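Local coordinates for protein citrate synthase (PDB 6ABW) that probably condenses oxaloacetate with acetyl-CoA and water to give citrate and free CoA in the tricarboxylic acid cycle, and binds acetyl-CoA, at residues V133-T141 with L348-A356; E162-K170 with E181-L189. One frame throughout, in Å; residues are numbered along the deposited sequence.

Contact 1 of 2, residues V133-T141 with L348-A356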
# COMPACT_ATOMS: atom_id res chain seq x y z
N VAL A 133 18.82 1.52 4.50
CA VAL A 133 19.97 1.22 3.62
C VAL A 133 19.86 -0.15 3.01
O VAL A 133 20.07 -0.32 1.82
CB VAL A 133 21.32 1.33 4.38
CG1 VAL A 133 22.49 0.76 3.55
CG2 VAL A 133 21.61 2.81 4.64
N LYS A 134 19.47 -1.12 3.83
CA LYS A 134 19.32 -2.48 3.33
C LYS A 134 18.14 -2.54 2.30
O LYS A 134 18.19 -3.26 1.32
CB LYS A 134 19.05 -3.45 4.48
CG LYS A 134 20.32 -3.80 5.31
CD LYS A 134 20.06 -4.87 6.36
CE LYS A 134 19.47 -4.26 7.63
NZ LYS A 134 19.12 -5.38 8.54
N LEU A 135 17.09 -1.81 2.57
CA LEU A 135 15.95 -1.79 1.64
C LEU A 135 16.36 -1.22 0.27
O LEU A 135 15.92 -1.70 -0.76
CB LEU A 135 14.79 -0.95 2.28
CG LEU A 135 13.47 -0.88 1.43
CD1 LEU A 135 12.28 -0.63 2.35
CD2 LEU A 135 13.52 0.22 0.38
N VAL A 136 17.13 -0.14 0.26
CA VAL A 136 17.59 0.48 -1.00
C VAL A 136 18.43 -0.50 -1.83
O VAL A 136 18.23 -0.65 -3.04
CB VAL A 136 18.35 1.80 -0.74
CG1 VAL A 136 19.04 2.24 -2.02
CG2 VAL A 136 17.33 2.84 -0.26
N ALA A 137 19.32 -1.22 -1.17
CA ALA A 137 19.99 -2.32 -1.84
C ALA A 137 19.12 -3.37 -2.44
O ALA A 137 19.32 -3.85 -3.58
CB ALA A 137 20.90 -3.00 -0.82
N ARG A 138 18.14 -3.78 -1.67
CA ARG A 138 17.22 -4.79 -2.12
C ARG A 138 16.29 -4.30 -3.26
O ARG A 138 15.88 -5.07 -4.09
CB ARG A 138 16.45 -5.35 -0.94
CG ARG A 138 17.41 -6.13 -0.04
CD ARG A 138 16.87 -6.42 1.31
NE ARG A 138 17.89 -7.16 2.04
CZ ARG A 138 17.92 -7.36 3.36
NH1 ARG A 138 17.06 -6.83 4.18
NH2 ARG A 138 18.93 -8.10 3.87
N ALA A 139 16.04 -2.99 -3.30
CA ALA A 139 15.36 -2.36 -4.44
C ALA A 139 16.13 -2.57 -5.71
O ALA A 139 15.54 -2.86 -6.75
CB ALA A 139 15.06 -0.89 -4.19
N SER A 140 17.46 -2.49 -5.62
CA SER A 140 18.33 -2.80 -6.76
C SER A 140 18.14 -4.24 -7.24
O SER A 140 17.91 -4.50 -8.45
CB SER A 140 19.81 -2.52 -6.36
OG SER A 140 20.65 -2.84 -7.43
N THR A 141 18.18 -5.18 -6.31
CA THR A 141 17.96 -6.57 -6.65
C THR A 141 16.62 -6.85 -7.30
O THR A 141 16.52 -7.53 -8.30
CB THR A 141 18.11 -7.39 -5.38
OG1 THR A 141 19.43 -7.15 -4.82
CG2 THR A 141 17.97 -8.90 -5.67
N LEU A 348 13.06 2.89 -8.09
CA LEU A 348 14.38 2.53 -7.54
C LEU A 348 15.06 3.72 -6.81
O LEU A 348 15.47 3.64 -5.66
CB LEU A 348 15.28 1.98 -8.63
CG LEU A 348 16.72 1.62 -8.20
CD1 LEU A 348 16.86 0.69 -7.03
CD2 LEU A 348 17.52 1.10 -9.40
N SER A 349 15.10 4.85 -7.51
CA SER A 349 15.62 6.08 -6.97
C SER A 349 14.80 6.64 -5.80
O SER A 349 15.34 6.99 -4.72
CB SER A 349 15.61 7.06 -8.14
OG SER A 349 16.00 8.33 -7.68
N ARG A 350 13.49 6.69 -6.02
CA ARG A 350 12.59 7.29 -5.06
C ARG A 350 12.44 6.46 -3.75
O ARG A 350 12.03 7.03 -2.75
CB ARG A 350 11.24 7.60 -5.72
CG ARG A 350 10.18 8.31 -4.89
CD ARG A 350 10.66 9.65 -4.37
NE ARG A 350 11.16 10.52 -5.43
CZ ARG A 350 10.45 11.46 -6.11
NH1 ARG A 350 9.21 11.79 -5.77
NH2 ARG A 350 11.00 12.14 -7.09
N THR A 351 12.86 5.20 -3.74
CA THR A 351 12.89 4.47 -2.46
C THR A 351 13.70 5.23 -1.41
O THR A 351 13.31 5.19 -0.23
CB THR A 351 13.43 3.01 -2.54
OG1 THR A 351 14.79 3.01 -3.02
CG2 THR A 351 12.52 2.18 -3.40
N LEU A 352 14.70 6.05 -1.85
CA LEU A 352 15.45 6.80 -0.91
C LEU A 352 14.61 7.86 -0.29
O LEU A 352 14.59 7.94 0.93
CB LEU A 352 16.68 7.41 -1.53
CG LEU A 352 17.54 8.27 -0.61
CD1 LEU A 352 17.97 7.45 0.60
CD2 LEU A 352 18.81 8.82 -1.33
N GLY A 353 13.91 8.66 -1.10
CA GLY A 353 13.00 9.67 -0.58
C GLY A 353 11.84 9.11 0.24
O GLY A 353 11.54 9.64 1.31
N TRP A 354 11.25 7.99 -0.20
CA TRP A 354 10.19 7.36 0.60
C TRP A 354 10.64 6.93 2.00
O TRP A 354 10.02 7.29 2.98
CB TRP A 354 9.61 6.14 -0.15
CG TRP A 354 8.85 6.47 -1.41
CD1 TRP A 354 8.14 7.59 -1.69
CD2 TRP A 354 8.69 5.60 -2.54
NE1 TRP A 354 7.57 7.48 -2.93
CE2 TRP A 354 7.86 6.25 -3.46
CE3 TRP A 354 9.13 4.31 -2.83
CZ2 TRP A 354 7.57 5.72 -4.68
CZ3 TRP A 354 8.81 3.78 -4.04
CH2 TRP A 354 8.04 4.46 -4.95
N THR A 355 11.76 6.26 2.08
CA THR A 355 12.26 5.76 3.34
C THR A 355 12.69 6.96 4.22
O THR A 355 12.38 7.02 5.44
CB THR A 355 13.41 4.81 3.21
OG1 THR A 355 14.52 5.39 2.48
CG2 THR A 355 13.03 3.48 2.62
N ALA A 356 13.33 7.97 3.60
CA ALA A 356 13.77 9.10 4.40
C ALA A 356 12.60 9.92 4.94
O ALA A 356 12.64 10.40 6.13
CB ALA A 356 14.72 10.00 3.60

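Contact 2 of 2, residues E162-K170 with E181-L189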
# COMPACT_ATOMS: atom_id res chain seq x y z
N GLU A 162 32.60 -1.19 -7.64
CA GLU A 162 32.96 0.21 -7.34
C GLU A 162 31.82 1.14 -7.04
O GLU A 162 32.04 2.16 -6.39
CB GLU A 162 33.89 0.76 -8.48
CG GLU A 162 35.26 0.03 -8.31
CD GLU A 162 36.24 0.13 -9.47
OE1 GLU A 162 36.45 -0.89 -10.19
OE2 GLU A 162 36.82 1.22 -9.65
N SER A 163 30.59 0.79 -7.44
CA SER A 163 29.45 1.60 -7.05
C SER A 163 28.10 0.88 -7.21
O SER A 163 27.96 -0.10 -7.95
CB SER A 163 29.40 2.87 -7.84
OG SER A 163 29.08 2.61 -9.21
N PHE A 164 27.13 1.46 -6.52
CA PHE A 164 25.75 0.98 -6.55
C PHE A 164 25.24 0.99 -7.94
O PHE A 164 24.66 0.00 -8.39
CB PHE A 164 24.94 1.86 -5.64
CG PHE A 164 23.45 1.48 -5.53
CD1 PHE A 164 22.54 1.90 -6.47
CD2 PHE A 164 22.99 0.74 -4.44
CE1 PHE A 164 21.13 1.56 -6.36
CE2 PHE A 164 21.66 0.39 -4.31
CZ PHE A 164 20.70 0.86 -5.25
N ALA A 165 25.46 2.09 -8.64
CA ALA A 165 25.04 2.19 -10.05
C ALA A 165 25.63 1.09 -10.91
O ALA A 165 24.97 0.49 -11.75
CB ALA A 165 25.39 3.56 -10.62
N LYS A 166 26.94 0.86 -10.77
CA LYS A 166 27.58 -0.20 -11.54
C LYS A 166 27.06 -1.61 -11.22
O LYS A 166 26.80 -2.38 -12.14
CB LYS A 166 29.14 -0.14 -11.37
CG LYS A 166 29.81 -1.04 -12.34
CD LYS A 166 31.32 -0.97 -12.11
CE LYS A 166 32.00 -1.97 -13.03
NZ LYS A 166 33.47 -1.63 -13.09
N SER A 167 26.88 -1.90 -9.97
CA SER A 167 26.34 -3.21 -9.52
C SER A 167 24.95 -3.47 -10.09
O SER A 167 24.64 -4.59 -10.57
CB SER A 167 26.35 -3.33 -8.01
OG SER A 167 27.67 -3.32 -7.49
N PHE A 168 24.15 -2.39 -10.12
CA PHE A 168 22.77 -2.46 -10.65
C PHE A 168 22.77 -2.72 -12.17
O PHE A 168 22.09 -3.62 -12.72
CB PHE A 168 21.98 -1.18 -10.24
CG PHE A 168 20.66 -1.11 -10.93
CD1 PHE A 168 19.70 -2.09 -10.65
CD2 PHE A 168 20.38 -0.13 -11.93
CE1 PHE A 168 18.47 -2.08 -11.29
CE2 PHE A 168 19.15 -0.14 -12.57
CZ PHE A 168 18.18 -1.10 -12.24
N LEU A 169 23.62 -1.98 -12.91
CA LEU A 169 23.73 -2.18 -14.35
C LEU A 169 24.31 -3.55 -14.74
O LEU A 169 23.83 -4.16 -15.67
CB LEU A 169 24.53 -1.08 -14.99
CG LEU A 169 23.98 0.34 -14.97
CD1 LEU A 169 25.04 1.31 -15.48
CD2 LEU A 169 22.71 0.45 -15.79
N LYS A 170 25.30 -4.02 -14.00
CA LYS A 170 25.82 -5.35 -14.25
C LYS A 170 24.84 -6.45 -13.97
O LYS A 170 24.76 -7.39 -14.75
CB LYS A 170 27.08 -5.57 -13.43
CG LYS A 170 28.25 -4.80 -13.94
CD LYS A 170 29.52 -5.28 -13.19
CE LYS A 170 29.95 -6.69 -13.66
NZ LYS A 170 30.95 -7.30 -12.74
N GLU A 181 28.29 5.17 -18.80
CA GLU A 181 27.02 4.52 -18.47
C GLU A 181 26.81 4.50 -16.96
O GLU A 181 25.70 4.82 -16.48
CB GLU A 181 26.90 3.14 -19.07
CG GLU A 181 26.76 3.06 -20.56
CD GLU A 181 26.81 1.59 -21.07
OE1 GLU A 181 27.69 0.79 -20.73
OE2 GLU A 181 25.88 1.18 -21.74
N VAL A 182 27.84 4.17 -16.19
CA VAL A 182 27.77 4.19 -14.80
C VAL A 182 27.43 5.57 -14.28
O VAL A 182 26.58 5.71 -13.40
CB VAL A 182 29.04 3.68 -14.09
CG1 VAL A 182 28.96 3.87 -12.61
CG2 VAL A 182 29.23 2.23 -14.49
N LYS A 183 28.11 6.58 -14.80
CA LYS A 183 27.93 7.90 -14.28
C LYS A 183 26.45 8.38 -14.58
O LYS A 183 25.81 9.13 -13.76
CB LYS A 183 28.97 8.83 -14.89
CG LYS A 183 28.77 10.29 -14.49
CD LYS A 183 29.05 10.62 -13.03
CE LYS A 183 28.95 12.12 -12.69
NZ LYS A 183 29.09 12.29 -11.22
N ALA A 184 25.94 8.02 -15.72
CA ALA A 184 24.55 8.44 -16.13
C ALA A 184 23.54 7.80 -15.18
O ALA A 184 22.57 8.39 -14.79
CB ALA A 184 24.27 8.05 -17.57
N MET A 185 23.76 6.56 -14.87
CA MET A 185 22.82 5.80 -13.95
C MET A 185 22.91 6.37 -12.57
O MET A 185 21.90 6.60 -11.88
CB MET A 185 23.15 4.32 -14.02
CG MET A 185 22.20 3.47 -13.14
SD MET A 185 20.58 3.36 -13.92
CE MET A 185 19.49 3.69 -12.55
N ASP A 186 24.12 6.69 -12.10
CA ASP A 186 24.32 7.29 -10.83
C ASP A 186 23.60 8.63 -10.76
O ASP A 186 22.90 8.99 -9.75
CB ASP A 186 25.85 7.47 -10.53
CG ASP A 186 26.09 7.94 -9.14
OD1 ASP A 186 25.86 7.14 -8.15
OD2 ASP A 186 26.44 9.14 -9.01
N ALA A 187 23.77 9.41 -11.81
CA ALA A 187 23.08 10.70 -11.86
C ALA A 187 21.54 10.54 -11.74
O ALA A 187 20.85 11.31 -11.02
CB ALA A 187 23.45 11.47 -13.13
N ALA A 188 20.99 9.62 -12.51
CA ALA A 188 19.55 9.36 -12.57
C ALA A 188 19.05 8.97 -11.20
O ALA A 188 18.01 9.42 -10.77
CB ALA A 188 19.26 8.26 -13.56
N LEU A 189 19.80 8.14 -10.48
CA LEU A 189 19.46 7.76 -9.11
C LEU A 189 19.43 8.92 -8.18
O LEU A 189 18.56 9.01 -7.33
CB LEU A 189 20.41 6.75 -8.54
CG LEU A 189 20.34 5.42 -9.22
CD1 LEU A 189 21.55 4.57 -8.92
CD2 LEU A 189 19.06 4.74 -8.74
O HOH W 1 26.36 4.59 -7.41

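Contact 1 of 2, residues V133-T141 with L348-A356
Leu-348 reaches across to Ala-139 with one methyl: CD1 lies 3.7 Å from Ala-139 CB and 3.5 Å from the backbone N of Ser-140, so the branch rests on the peptide link between the two as much as on a side chain. The Leu-348 side chain, leaving its helix with CG trans to N (chi1 177°), ends nearer to the small residues of 133-141 than it begins. One turn further on, Thr-351 sends CG2 to the methyl of Ala-139, 4.1 Å away, while its OG1 faces Val-136 CG2 at 3.8 Å. Chi1 of 61° sets OG1 between the backbone N and the carbonyl carbon, from where it donates to Leu-348 O over 2.8 Å; the buried hydroxyl spends its proton inside its own helix, while the oxygen still packs against the Val-136 methyl. The 133-141 and 348-356 segments, on helices 128-151 and 342-365, run nearly antiparallel (161°), their axes 9.3 Å apart at closest approach, as part of the mainly helical citrate synthase fold. Leu-135 closes the other end of the contact: CD2 meets Thr-351 CB and, at 4.0 Å, Thr-355 CG2, the Leu-135 and Thr-355 side chains lying alongside and pointing opposite ways. Val-136 CG2 also comes within 4.4 Å of Leu-352 CA. Tyr-215 and Val-218 of helix 214-225 pack on Leu-135 from outside the pair.

Contact 2 of 2, residues E162-K170 with E181-L189
The Phe-164 ring takes Leu-189 at its edge, near the ring plane, with Leu-189 CD1 3.8 Å from CD1 of the ring, and the Leu-189 side chain runs roughly perpendicular to that of Phe-164. Outside the pair, Phe-56 also meets the Phe-164 ring. The Phe-168 ring receives Met-185: SD stands at its edge, 5.2 Å from the centroid and 83° off the normal, a Met-aromatic contact, while CE lies obliquely to the ring, closest to Phe-168 CE2. Bends at chi2 and chi3 bring first the sulfur and then the methyl of Met-185 to this ring. Ala-165 is a knob in a hole formed by Val-182, Met-185, Asp-186 and Leu-189, its CB 3.7 Å from Asp-186 N. Helices 164-173 and 179-191 are consecutive in the all-helical part of the citrate synthase fold, and so small a knob is consistent with the 164-170 and 181-189 segments approaching to 8.5 Å between axes at 109°. Leu-169 lays CD1 on Glu-181 O and on Met-185 CB (3.8 Å), and its CG and CD2 follow the Met-185 chain. Cut back to an alanine, Leu-169 would probably leave a gap beside Met-185 and free its thioether to turn from the Phe-168 ring. At the N-terminal end Ser-163 is the N-cap: OG accepts from Lys-166 N in a fairly straight bond (164°) and also touches Val-182 CG1. A water accepts from Ala-165 N and donates to Asp-186 OD1 (2.7 Å), an oxygen that Phe-56 N also binds.

In the fold
Both contacts are buried pairings of helices, but contact 1 sits deeper, its centre about 10 Å from the centre of the chain, against about 15 Å for that of contact 2. Contact 1 joins helices distant in sequence, contact 2 successive ones, and the second is nested in the loop that the first closes. Pairing differs too: nearly antiparallel in contact 1, where small aliphatic groups and threonines pack and no aromatic ring takes part, steeply crossed in contact 2, with aromatic rings, a thioether, a bridging water and partly exposed Ser-163 and Lys-166. They meet directly, about 14 Å between centres: Phe-168 packs on Ser-140 and Leu-348, Phe-164 on Val-136, and Ser-349 OG probably hydrogen-bonds Leu-189 O.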